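Local atomic coordinates of hemolysin BL lytic component L1 (Bacillus cereus, PDB entry 7NMQ), a protein that probably acts as one lytic component of the tripartite haemolysin BL enterotoxin, a helical pore-forming toxin of Bacillus cereus that attacks host cell membranes. Residues A[205-210]-A[355-360]; A[13-18]-A[197-202]; A[19-24]-A[72-77]; A[82-87]-A[348-353]; A[211-216]-A[232-237]. One frame throughout, in Å; residues are numbered along the deposited sequence. Where two conformers were deposited one is given.

Contact 1: A[205-210]-A[355-360]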
# COMPACT_ATOMS: atom_id res chain seq x y z
N ALA A 205 10.60 -10.81 -5.40
CA ALA A 205 9.50 -11.14 -6.34
C ALA A 205 8.43 -10.06 -6.25
O ALA A 205 7.97 -9.61 -7.30
CB ALA A 205 8.93 -12.50 -6.08
N ALA A 206 8.05 -9.67 -5.03
CA ALA A 206 7.01 -8.68 -4.78
C ALA A 206 7.35 -7.40 -5.57
O ALA A 206 6.43 -6.86 -6.22
CB ALA A 206 6.81 -8.41 -3.32
N ILE A 207 8.61 -6.94 -5.52
CA ILE A 207 8.97 -5.66 -6.18
C ILE A 207 8.86 -5.83 -7.69
O ILE A 207 8.47 -4.84 -8.36
CB ILE A 207 10.37 -5.21 -5.72
CG1 ILE A 207 10.39 -4.84 -4.24
CG2 ILE A 207 10.96 -4.16 -6.62
CD1 ILE A 207 9.37 -3.90 -3.76
N LEU A 208 9.24 -6.98 -8.24
CA LEU A 208 9.13 -7.18 -9.70
C LEU A 208 7.66 -7.13 -10.12
O LEU A 208 7.34 -6.52 -11.18
CB LEU A 208 9.74 -8.51 -10.10
CG LEU A 208 11.26 -8.56 -10.02
CD1 LEU A 208 11.78 -9.99 -10.14
CD2 LEU A 208 11.89 -7.69 -11.08
N VAL A 209 6.78 -7.71 -9.32
CA VAL A 209 5.32 -7.76 -9.65
C VAL A 209 4.77 -6.34 -9.53
O VAL A 209 4.05 -5.88 -10.45
CB VAL A 209 4.55 -8.75 -8.79
CG1 VAL A 209 3.06 -8.62 -9.05
CG2 VAL A 209 5.08 -10.18 -8.99
N ILE A 210 5.09 -5.65 -8.44
CA ILE A 210 4.62 -4.25 -8.28
C ILE A 210 5.05 -3.40 -9.47
O ILE A 210 4.24 -2.60 -9.96
CB ILE A 210 5.13 -3.67 -6.96
CG1 ILE A 210 4.47 -4.37 -5.77
CG2 ILE A 210 4.94 -2.15 -6.95
CD1 ILE A 210 5.15 -4.11 -4.44
N GLU A 355 15.16 0.38 -1.40
CA GLU A 355 15.38 1.54 -2.28
C GLU A 355 14.16 1.64 -3.22
O GLU A 355 13.61 2.75 -3.43
CB GLU A 355 16.67 1.32 -3.05
CG GLU A 355 16.92 2.36 -4.08
CD GLU A 355 17.46 3.68 -3.58
OE1 GLU A 355 18.14 3.67 -2.55
OE2 GLU A 355 17.24 4.70 -4.29
N PHE A 356 13.71 0.52 -3.77
CA PHE A 356 12.54 0.49 -4.68
C PHE A 356 11.31 1.06 -3.98
O PHE A 356 10.61 1.93 -4.57
CB PHE A 356 12.26 -0.91 -5.21
CG PHE A 356 11.06 -0.93 -6.12
CD1 PHE A 356 9.77 -0.99 -5.59
CD2 PHE A 356 11.20 -0.81 -7.49
CE1 PHE A 356 8.66 -1.04 -6.43
CE2 PHE A 356 10.09 -0.84 -8.32
CZ PHE A 356 8.81 -0.96 -7.79
N ILE A 357 11.06 0.61 -2.76
CA ILE A 357 9.82 1.03 -2.04
C ILE A 357 9.90 2.51 -1.69
O ILE A 357 8.83 3.16 -1.51
CB ILE A 357 9.56 0.14 -0.81
CG1 ILE A 357 9.29 -1.28 -1.30
CG2 ILE A 357 8.43 0.67 0.06
CD1 ILE A 357 9.17 -2.31 -0.25
N SER A 358 11.09 3.06 -1.52
CA SER A 358 11.30 4.47 -1.14
C SER A 358 11.01 5.44 -2.29
O SER A 358 11.09 6.65 -2.05
CB SER A 358 12.70 4.71 -0.66
OG SER A 358 13.66 4.71 -1.70
N LYS A 359 10.77 4.93 -3.50
CA LYS A 359 10.61 5.79 -4.70
C LYS A 359 9.25 5.48 -5.33
O LYS A 359 8.75 4.38 -5.13
CB LYS A 359 11.74 5.49 -5.67
CG LYS A 359 13.07 6.03 -5.19
CD LYS A 359 14.16 5.84 -6.17
CE LYS A 359 14.76 4.45 -6.12
NZ LYS A 359 16.14 4.46 -6.66
N ASP A 360 8.66 6.45 -6.01
CA ASP A 360 7.36 6.17 -6.61
C ASP A 360 7.43 4.92 -7.47
O ASP A 360 8.37 4.76 -8.26
CB ASP A 360 6.90 7.33 -7.50
CG ASP A 360 6.37 8.51 -6.71
OD1 ASP A 360 6.10 8.33 -5.50
OD2 ASP A 360 6.25 9.60 -7.33
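The backbones of Ile-207 and Phe-356 come nearest each other here, their CA atoms 7.3 Å apart, where the middle of helix 203-216 faces helix 330-357 near its C-terminal end. The gap is filled by three isoleucines and one aromatic ring. Phe-356 carries its ring anti to the backbone N (chi1 179°), which swings it out against helix 203-216. Methyl CG2 of Ile-207 sits over one face in a CH-pi contact, 3.4 Å from the ring centroid and 17° off the normal. It lies slightly to the rim, with Phe-356 CG only 3.3 Å from Ile-207 CG2, a tight fit. The other branch of Ile-207 reaches past the ring, and its CD1 meets Ile-357 CG1 at 3.6 Å. One turn on, Ile-210 approaches the ring at its edge, CG2 to Phe-356 CE1 3.9 Å, so face and edge are packed from a single helix. Away from this apolar patch, the polar side chains after Phe-356 bond back to Glu-355: Ser-358 OG donates to Glu-355 O (2.6 Å), and Lys-359 NZ makes a salt bridge to Glu-355 OE2, approaching on its anti lone pair, while OE1 is held by Arg-82. The CH-pi contact and the isoleucine packing join a helix within a segment predicted to be transmembrane to the C-terminal helix, consistent with the way ClyA-like toxins keep a hydrophobic head folded against the helical body before pore formation.

Contact 2: A[13-18]-A[197-202]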
# COMPACT_ATOMS: atom_id res chain seq x y z
N ALA A 13 7.68 -7.10 6.19
CA ALA A 13 6.91 -5.87 6.43
C ALA A 13 7.06 -4.96 5.22
O ALA A 13 6.07 -4.29 4.85
CB ALA A 13 7.41 -5.20 7.69
N LEU A 14 8.23 -4.90 4.59
CA LEU A 14 8.43 -4.06 3.40
C LEU A 14 7.59 -4.59 2.26
O LEU A 14 7.07 -3.74 1.52
CB LEU A 14 9.89 -4.01 2.94
CG LEU A 14 10.75 -3.00 3.66
CD1 LEU A 14 12.18 -3.21 3.21
CD2 LEU A 14 10.29 -1.58 3.36
N ALA A 15 7.51 -5.90 2.10
CA ALA A 15 6.75 -6.49 0.98
C ALA A 15 5.29 -6.11 1.12
O ALA A 15 4.64 -5.72 0.11
CB ALA A 15 6.94 -7.97 0.96
N GLU A 16 4.77 -6.18 2.34
CA GLU A 16 3.36 -5.80 2.61
C GLU A 16 3.20 -4.32 2.34
O GLU A 16 2.22 -3.93 1.68
CB GLU A 16 3.00 -6.09 4.06
CG GLU A 16 3.03 -7.55 4.41
CD GLU A 16 2.57 -7.86 5.82
OE1 GLU A 16 2.30 -6.92 6.61
OE2 GLU A 16 2.49 -9.05 6.13
N THR A 17 4.11 -3.50 2.86
CA THR A 17 4.03 -2.02 2.67
C THR A 17 4.04 -1.70 1.18
O THR A 17 3.23 -0.84 0.77
CB THR A 17 5.15 -1.32 3.42
OG1 THR A 17 4.98 -1.48 4.82
CG2 THR A 17 5.17 0.16 3.10
N GLY A 18 4.89 -2.33 0.40
CA GLY A 18 4.93 -2.07 -1.04
C GLY A 18 3.61 -2.38 -1.72
O GLY A 18 3.17 -1.62 -2.60
N TRP A 197 0.22 -13.90 -4.05
CA TRP A 197 1.23 -14.70 -4.76
C TRP A 197 2.53 -13.91 -4.79
O TRP A 197 3.61 -14.49 -4.62
CB TRP A 197 0.72 -15.03 -6.18
CG TRP A 197 1.80 -15.63 -7.03
CD1 TRP A 197 2.28 -16.90 -6.93
CD2 TRP A 197 2.51 -15.00 -8.13
NE1 TRP A 197 3.29 -17.08 -7.83
CE2 TRP A 197 3.43 -15.96 -8.61
CE3 TRP A 197 2.48 -13.73 -8.73
CZ2 TRP A 197 4.33 -15.67 -9.63
CZ3 TRP A 197 3.33 -13.46 -9.79
CH2 TRP A 197 4.25 -14.41 -10.21
N SER A 198 2.47 -12.60 -5.04
CA SER A 198 3.72 -11.81 -5.21
C SER A 198 4.43 -11.70 -3.85
O SER A 198 5.69 -11.83 -3.81
CB SER A 198 3.42 -10.47 -5.79
OG SER A 198 2.63 -9.72 -4.90
N ILE A 199 3.69 -11.48 -2.77
CA ILE A 199 4.29 -11.45 -1.40
C ILE A 199 4.84 -12.83 -1.02
O ILE A 199 5.90 -12.89 -0.38
CB ILE A 199 3.25 -10.91 -0.42
CG1 ILE A 199 3.05 -9.41 -0.68
CG2 ILE A 199 3.67 -11.17 1.03
CD1 ILE A 199 1.83 -8.81 -0.03
N GLY A 200 4.14 -13.89 -1.41
CA GLY A 200 4.49 -15.28 -1.12
C GLY A 200 5.84 -15.65 -1.74
O GLY A 200 6.42 -16.64 -1.34
N GLY A 201 6.27 -14.90 -2.74
CA GLY A 201 7.54 -15.16 -3.45
C GLY A 201 8.71 -14.45 -2.79
O GLY A 201 9.84 -14.65 -3.23
N GLY A 202 8.44 -13.65 -1.75
CA GLY A 202 9.48 -12.87 -1.07
C GLY A 202 9.55 -11.45 -1.61
O GLY A 202 9.01 -11.18 -2.70
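Ile-199 meets Ala-15 and Glu-16 through one extended arm: CG1 stands anti to its own carbonyl carbon (chi1 -71°), and chi2 of 165° stretches CD1 onward across the backbone of helix 10-33. The side-chain methylene CG1 lies 4.1 Å from Ala-15 O. It also faces the alanine methyl more loosely, Ala-15 CB to Ile-199 CG1 being 4.5 Å. The end of the arm settles near the neighbouring residue, with CD1 4.3 Å from Glu-16 CA. Because Ala-15 offers no more than a methyl, the two backbones can draw together, their CA atoms 6.0 Å apart at Ala-15 and Ile-199. Glu-16 itself turns away from helix 173-200, and in one of its two conformers OE1 is hydrogen-bonded to Ser-303 OG on helix 275-325.

After Ile-199 come three glycines, 200 to 202, across which the helix ends. Gly-202 departs from helical angles with a positive phi of 95°, while its N bonds to Ile-199 O (3.0 Å). It then serves as N-cap of helix 203-216, so the chain turns from one helix into the next right beside the contact. Leu-203, at the start of that next helix, also covers Ala-15. The contacts are loose, and the closest partner of the isoleucine is a backbone oxygen, Ala-15 O. Cohesion probably comes from dispersion and from partial removal of methyl groups from water, and no directional bond between the two segments fixes their register.

Contact 3: A[19-24]-A[72-77]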
# COMPACT_ATOMS: atom_id res chain seq x y z
N SER A 19 2.98 -3.48 -1.32
CA SER A 19 1.67 -3.93 -1.85
C SER A 19 0.59 -2.92 -1.49
O SER A 19 -0.32 -2.72 -2.31
CB SER A 19 1.34 -5.32 -1.38
OG SER A 19 0.76 -5.33 -0.08
N HIS A 20 0.63 -2.34 -0.30
CA HIS A 20 -0.40 -1.36 0.09
C HIS A 20 -0.20 -0.07 -0.70
O HIS A 20 -1.19 0.58 -1.02
CB HIS A 20 -0.39 -1.07 1.59
CG HIS A 20 -0.51 -2.29 2.44
ND1 HIS A 20 -1.38 -3.31 2.13
CD2 HIS A 20 0.12 -2.63 3.59
CE1 HIS A 20 -1.26 -4.26 3.07
NE2 HIS A 20 -0.37 -3.84 3.98
N ILE A 21 1.05 0.34 -0.92
CA ILE A 21 1.34 1.55 -1.71
C ILE A 21 0.77 1.36 -3.12
O ILE A 21 0.15 2.29 -3.62
CB ILE A 21 2.85 1.87 -1.75
CG1 ILE A 21 3.32 2.34 -0.38
CG2 ILE A 21 3.21 2.88 -2.80
CD1 ILE A 21 4.82 2.40 -0.25
N LEU A 22 1.00 0.24 -3.74
CA LEU A 22 0.45 -0.02 -5.10
C LEU A 22 -1.08 0.12 -5.09
O LEU A 22 -1.63 0.83 -5.99
CB LEU A 22 0.86 -1.41 -5.58
CG LEU A 22 0.24 -1.81 -6.93
CD1 LEU A 22 0.79 -0.91 -8.04
CD2 LEU A 22 0.54 -3.26 -7.22
N VAL A 23 -1.73 -0.49 -4.12
CA VAL A 23 -3.21 -0.48 -4.07
C VAL A 23 -3.69 0.95 -3.84
O VAL A 23 -4.63 1.40 -4.53
CB VAL A 23 -3.73 -1.45 -3.00
CG1 VAL A 23 -5.19 -1.21 -2.71
CG2 VAL A 23 -3.38 -2.89 -3.39
N MET A 24 -3.08 1.70 -2.92
CA MET A 24 -3.47 3.10 -2.68
C MET A 24 -3.24 3.92 -3.93
O MET A 24 -4.11 4.78 -4.25
CB MET A 24 -2.67 3.75 -1.57
CG MET A 24 -3.02 3.22 -0.25
SD MET A 24 -4.67 3.59 0.32
CE MET A 24 -4.69 5.38 0.37
N THR A 72 1.52 13.75 -0.12
CA THR A 72 1.89 14.00 1.29
C THR A 72 2.03 12.67 2.06
O THR A 72 3.13 12.46 2.63
CB THR A 72 0.92 14.97 1.95
OG1 THR A 72 0.87 16.14 1.15
CG2 THR A 72 1.31 15.30 3.38
N ALA A 73 1.03 11.82 2.09
CA ALA A 73 1.08 10.60 2.93
C ALA A 73 2.07 9.59 2.35
O ALA A 73 2.94 9.06 3.09
CB ALA A 73 -0.28 9.98 3.05
N LYS A 74 2.01 9.37 1.05
CA LYS A 74 2.91 8.36 0.45
C LYS A 74 4.37 8.72 0.73
O LYS A 74 5.14 7.81 1.08
CB LYS A 74 2.64 8.16 -1.04
CG LYS A 74 3.58 7.14 -1.68
CD LYS A 74 3.16 6.71 -3.03
CE LYS A 74 3.12 7.90 -3.97
NZ LYS A 74 2.84 7.42 -5.33
N PRO A 75 4.85 9.95 0.47
CA PRO A 75 6.27 10.23 0.71
C PRO A 75 6.70 9.95 2.14
O PRO A 75 7.86 9.62 2.32
CB PRO A 75 6.44 11.72 0.40
CG PRO A 75 5.30 12.03 -0.54
CD PRO A 75 4.18 11.07 -0.22
N GLN A 76 5.82 10.08 3.12
CA GLN A 76 6.19 9.74 4.50
C GLN A 76 6.39 8.23 4.67
O GLN A 76 7.32 7.81 5.43
CB GLN A 76 5.17 10.22 5.52
CG GLN A 76 5.09 11.73 5.62
CD GLN A 76 4.53 12.12 6.97
OE1 GLN A 76 4.42 11.33 7.91
NE2 GLN A 76 4.19 13.37 7.08
N ILE A 77 5.58 7.42 4.02
CA ILE A 77 5.81 5.96 4.02
C ILE A 77 7.09 5.66 3.27
O ILE A 77 7.88 4.78 3.73
CB ILE A 77 4.61 5.19 3.43
CG1 ILE A 77 3.35 5.43 4.25
CG2 ILE A 77 4.91 3.71 3.37
CD1 ILE A 77 2.15 4.71 3.74
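Ile-21 and Lys-74 are the nearest CA pair between 19-24 and 72-77, 7.3 Å apart, where helices 10-33 and 45-103 run in opposite directions. Ile-21 divides its two branches between two residues of the other helix. Its CG2, anti to the backbone N, touches the aliphatic part of Lys-74, the distance from Ile-21 CG2 to Lys-74 CD being 3.8 Å, and the two side chains run roughly perpendicular. Its longer branch goes to Ile-77: Ile-21 CD1 lies 3.9 Å from Ile-77 CG2, and these two side chains lie alongside, head to tail. Such meshing of aliphatic side chains between antiparallel helices belongs to the long helical bundle that forms the body of ClyA-like toxins, and the centre of the contact lies about 5 Å from the centre of the chain. Lys-74 is buried, yet its charge is paired. An extended start followed by a bend at chi3 (61°) carries NZ past the isoleucine to a salt bridge with Asp-25 OD1, while Asp-360 OD1 is a long, weak second partner. Trp-69, earlier on the same helix, packs on both Lys-74 and Ile-77. Helix 45-103 kinks at Pro-75, whose N has no hydrogen bond to the preceding turn. Beyond the proline, Ile-77 N returns to a helical bond with Ala-73 O at 3.2 Å.

Contact 4: A[82-87]-A[348-353]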
# COMPACT_ATOMS: atom_id res chain seq x y z
N ARG A 82 13.33 4.61 3.00
CA ARG A 82 14.62 5.29 2.84
C ARG A 82 15.43 5.11 4.13
O ARG A 82 16.65 4.96 4.05
CB ARG A 82 14.38 6.78 2.52
CG ARG A 82 15.64 7.62 2.37
CD ARG A 82 16.71 7.04 1.47
NE ARG A 82 16.18 6.81 0.14
CZ ARG A 82 16.81 6.25 -0.88
NH1 ARG A 82 18.06 5.82 -0.78
NH2 ARG A 82 16.15 6.12 -2.03
N ASN A 83 14.79 5.16 5.29
CA ASN A 83 15.53 4.99 6.57
C ASN A 83 16.14 3.59 6.65
O ASN A 83 17.22 3.46 7.22
CB ASN A 83 14.62 5.27 7.76
CG ASN A 83 14.28 6.73 7.88
OD1 ASN A 83 14.90 7.60 7.25
ND2 ASN A 83 13.26 6.99 8.70
N ILE A 84 15.52 2.59 6.07
CA ILE A 84 16.08 1.22 6.02
C ILE A 84 17.32 1.25 5.13
O ILE A 84 18.37 0.70 5.48
CB ILE A 84 15.00 0.22 5.57
CG1 ILE A 84 13.92 0.17 6.65
CG2 ILE A 84 15.63 -1.13 5.29
CD1 ILE A 84 12.69 -0.61 6.27
N VAL A 85 17.19 1.84 3.94
CA VAL A 85 18.35 1.99 3.04
C VAL A 85 19.48 2.70 3.80
O VAL A 85 20.65 2.26 3.71
CB VAL A 85 18.01 2.75 1.76
CG1 VAL A 85 19.27 2.97 0.92
CG2 VAL A 85 16.92 2.07 0.93
N ASN A 86 19.19 3.80 4.47
CA ASN A 86 20.24 4.60 5.14
C ASN A 86 20.85 3.79 6.28
O ASN A 86 22.05 4.00 6.55
CB ASN A 86 19.68 5.93 5.58
CG ASN A 86 19.50 6.85 4.39
OD1 ASN A 86 20.25 6.79 3.43
ND2 ASN A 86 18.67 7.84 4.54
N TYR A 87 20.10 2.94 6.94
CA TYR A 87 20.68 2.12 8.03
C TYR A 87 21.65 1.13 7.39
O TYR A 87 22.77 0.95 7.88
CB TYR A 87 19.62 1.41 8.87
CG TYR A 87 20.32 0.69 10.00
CD1 TYR A 87 20.61 1.34 11.18
CD2 TYR A 87 20.77 -0.61 9.83
CE1 TYR A 87 21.32 0.69 12.17
CE2 TYR A 87 21.45 -1.28 10.84
CZ TYR A 87 21.75 -0.61 12.02
OH TYR A 87 22.47 -1.19 13.03
N ASN A 348 22.79 -5.95 3.43
CA ASN A 348 23.05 -5.68 2.00
C ASN A 348 21.90 -6.28 1.18
O ASN A 348 21.47 -5.65 0.19
CB ASN A 348 24.40 -6.22 1.58
CG ASN A 348 24.59 -6.04 0.10
OD1 ASN A 348 24.65 -4.91 -0.39
ND2 ASN A 348 24.55 -7.15 -0.61
N ASP A 349 21.36 -7.41 1.63
CA ASP A 349 20.32 -8.15 0.89
C ASP A 349 19.01 -7.36 0.81
O ASP A 349 18.26 -7.58 -0.11
CB ASP A 349 20.09 -9.54 1.50
CG ASP A 349 18.91 -10.30 0.94
OD1 ASP A 349 19.04 -10.81 -0.17
OD2 ASP A 349 17.84 -10.33 1.60
N ILE A 350 18.74 -6.45 1.73
CA ILE A 350 17.46 -5.71 1.78
C ILE A 350 17.60 -4.36 1.06
O ILE A 350 16.58 -3.73 0.81
CB ILE A 350 17.01 -5.55 3.25
CG1 ILE A 350 15.52 -5.34 3.36
CG2 ILE A 350 17.76 -4.45 3.96
CD1 ILE A 350 15.05 -5.28 4.78
N HIS A 351 18.81 -3.93 0.76
CA HIS A 351 19.08 -2.54 0.28
C HIS A 351 18.31 -2.19 -0.99
O HIS A 351 17.59 -1.20 -0.98
CB HIS A 351 20.57 -2.38 -0.01
CG HIS A 351 21.00 -0.97 -0.26
ND1 HIS A 351 20.73 -0.27 -1.41
CD2 HIS A 351 21.82 -0.19 0.48
CE1 HIS A 351 21.32 0.91 -1.35
NE2 HIS A 351 21.98 0.99 -0.19
N LYS A 352 18.48 -2.97 -2.05
CA LYS A 352 17.88 -2.60 -3.37
C LYS A 352 16.35 -2.60 -3.29
O LYS A 352 15.72 -1.69 -3.85
CB LYS A 352 18.40 -3.57 -4.43
CG LYS A 352 19.84 -3.27 -4.83
CD LYS A 352 20.25 -4.03 -6.05
CE LYS A 352 21.73 -3.95 -6.35
NZ LYS A 352 22.02 -4.47 -7.70
N ASP A 353 15.77 -3.53 -2.54
CA ASP A 353 14.29 -3.63 -2.44
C ASP A 353 13.74 -2.47 -1.60
O ASP A 353 12.67 -1.91 -1.93
CB ASP A 353 13.93 -5.03 -1.97
CG ASP A 353 14.13 -6.05 -3.09
OD1 ASP A 353 14.03 -5.65 -4.31
OD2 ASP A 353 14.41 -7.20 -2.78
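Val-85 against the ring of His-351, with Ile-84 against Ile-350 beside it, makes a buried, mainly apolar helix-to-helix contact. It joins helix 45-103 to the C-terminal helix 330-357, its centre about 18 Å from the centre of the chain. The two helices run antiparallel and come close, the CA atoms of Val-85 and His-351 being 5.4 Å apart. Methyl CG1 of Val-85 lies over one face of the imidazole, 3.9 Å from the centroid and 26° off the normal. Displacement to the rim puts Val-85 CG1 nearest NE2 of His-351, at 3.5 Å. The second methyl, CG2, rests 3.8 Å from His-351 O, so the valine spans both ring and backbone. Next to it Ile-84 and Ile-350 lie nearly perpendicular and touch through their CG2 methyls (4.2 Å). The methyl of Ile-350 reaches that point because a chi1 of -156° places CG2 in the crowded position between backbone N and carbonyl carbon. Leu-10 and Leu-14 of helix 10-33 pack on both isoleucines and extend the apolar layer.

Polar groups border this layer. His-351 NE2 is hydrogen-bonded to Glu-89 OE2, which would help set the rotation of the ring. Arg-82 NH1 makes a salt bridge to Glu-355 OE1, and one face of its guanidinium has Val-85 CG2 near its rim. A carboxylate bonded to the imidazole would be expected to favour its protonated form. Arg-82 NH1, 6.2 Å from NE2 of His-351, would oppose this, but its pairing with Glu-355 probably weakens the effect.

Contact 5: A[211-216]-A[232-237]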
# COMPACT_ATOMS: atom_id res chain seq x y z
N ALA A 211 6.29 -3.51 -9.91
CA ALA A 211 6.79 -2.66 -11.03
C ALA A 211 6.02 -3.04 -12.30
O ALA A 211 5.63 -2.12 -13.05
CB ALA A 211 8.26 -2.81 -11.24
N ALA A 212 5.83 -4.32 -12.54
CA ALA A 212 5.14 -4.77 -13.78
C ALA A 212 3.71 -4.28 -13.80
O ALA A 212 3.24 -3.78 -14.82
CB ALA A 212 5.18 -6.28 -13.86
N ILE A 213 3.02 -4.40 -12.69
CA ILE A 213 1.61 -3.94 -12.63
C ILE A 213 1.58 -2.43 -12.73
O ILE A 213 0.80 -1.91 -13.56
CB ILE A 213 0.93 -4.42 -11.34
CG1 ILE A 213 0.81 -5.94 -11.35
CG2 ILE A 213 -0.42 -3.70 -11.19
CD1 ILE A 213 0.28 -6.53 -10.07
N GLY A 214 2.34 -1.72 -11.90
CA GLY A 214 2.27 -0.25 -11.91
C GLY A 214 2.54 0.28 -13.30
O GLY A 214 1.82 1.21 -13.73
N GLY A 215 3.53 -0.28 -14.00
CA GLY A 215 3.93 0.22 -15.31
C GLY A 215 2.89 -0.05 -16.38
O GLY A 215 2.96 0.64 -17.39
N ALA A 216 1.96 -0.97 -16.15
CA ALA A 216 0.97 -1.45 -17.13
C ALA A 216 -0.41 -0.90 -16.81
O ALA A 216 -1.32 -1.14 -17.63
CB ALA A 216 0.98 -2.94 -17.21
N GLY A 232 -1.90 -6.21 -20.60
CA GLY A 232 -1.12 -7.45 -20.76
C GLY A 232 -1.07 -8.28 -19.49
O GLY A 232 -0.32 -9.28 -19.45
N GLY A 233 -1.83 -7.92 -18.47
CA GLY A 233 -1.82 -8.65 -17.19
C GLY A 233 -0.40 -8.81 -16.64
O GLY A 233 0.34 -7.83 -16.54
N LEU A 234 -0.03 -10.04 -16.27
CA LEU A 234 1.30 -10.32 -15.68
C LEU A 234 2.29 -10.75 -16.76
O LEU A 234 3.38 -11.23 -16.40
CB LEU A 234 1.15 -11.41 -14.62
CG LEU A 234 0.21 -11.06 -13.46
CD1 LEU A 234 0.26 -12.08 -12.36
CD2 LEU A 234 0.51 -9.70 -12.88
N SER A 235 2.00 -10.56 -18.05
CA SER A 235 2.87 -11.01 -19.18
C SER A 235 4.35 -10.67 -19.00
O SER A 235 5.23 -11.51 -19.36
CB SER A 235 2.44 -10.37 -20.50
OG SER A 235 1.23 -10.91 -20.89
N ALA A 236 4.67 -9.47 -18.53
CA ALA A 236 6.06 -8.96 -18.52
C ALA A 236 6.92 -9.76 -17.56
O ALA A 236 8.14 -9.53 -17.56
CB ALA A 236 6.11 -7.49 -18.18
N LEU A 237 6.31 -10.58 -16.71
CA LEU A 237 7.05 -11.36 -15.70
C LEU A 237 7.46 -12.74 -16.21
O LEU A 237 7.97 -13.52 -15.43
CB LEU A 237 6.19 -11.47 -14.44
CG LEU A 237 5.88 -10.13 -13.79
CD1 LEU A 237 4.70 -10.26 -12.84
CD2 LEU A 237 7.11 -9.58 -13.09
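Helix 203-216, leading into the beta hairpin 217-222/225-230, packs through Ala-212 and Ile-213 on Leu-237 and Leu-234 of the loop that leaves the hairpin, in the hydrophobic region probably equivalent to the head of ClyA-like toxins. The methyl of Ala-212 points at the fork of Leu-237, with Ala-212 CB 3.9 Å from Leu-237 CD2. Leucine CG is equally near, so the methyl meets the branch point as well as its arm. Ile-213 and Leu-234 run alongside each other in the same direction, with Ile-213 CG1 4.1 Å from Leu-234 CD2.

Further out, Met-256 of helix 247-272 covers both Ile-213 and Leu-234, while Ile-242 and Leu-244 pack on Leu-237. Backbone bonds between Ala-216 and Val-231 tie the helix end to the chain leaving the second strand. The leucines are positioned by the backbone that carries them: a type II' turn from Gly-232 to Ser-235, with Gly-232 and Gly-233 both at positive phi, leads into a 3-10 segment. Gly-232 O closes the turn with two bonds, from Ser-235 N (3.0 Å) and, in the carbonyl plane on a lone pair, from Ser-235 OG at 2.7 Å.

Overall arrangement
Along the chain contact 3 closes first, inside the span bridged by contact 2; contact 5 falls within the much longer spans of contacts 1 and 4, which cross each other. Helix 10-33 carries contacts 2 and 3, helix 45-103 contacts 3 and 4, helix 330-357 contacts 1 and 4, and helix 203-216 contacts 1 and 5. Contact 1 touches all four others, its centre 10 to 13 Å from theirs, whereas contacts 4 and 5 stand farthest apart, about 24 Å between centres. Contacts 3 and 4 lie within the helical body, and contacts 1 and 2 join it to the segments predicted to be transmembrane, where contact 5 lies, consistent with a soluble state before assembly.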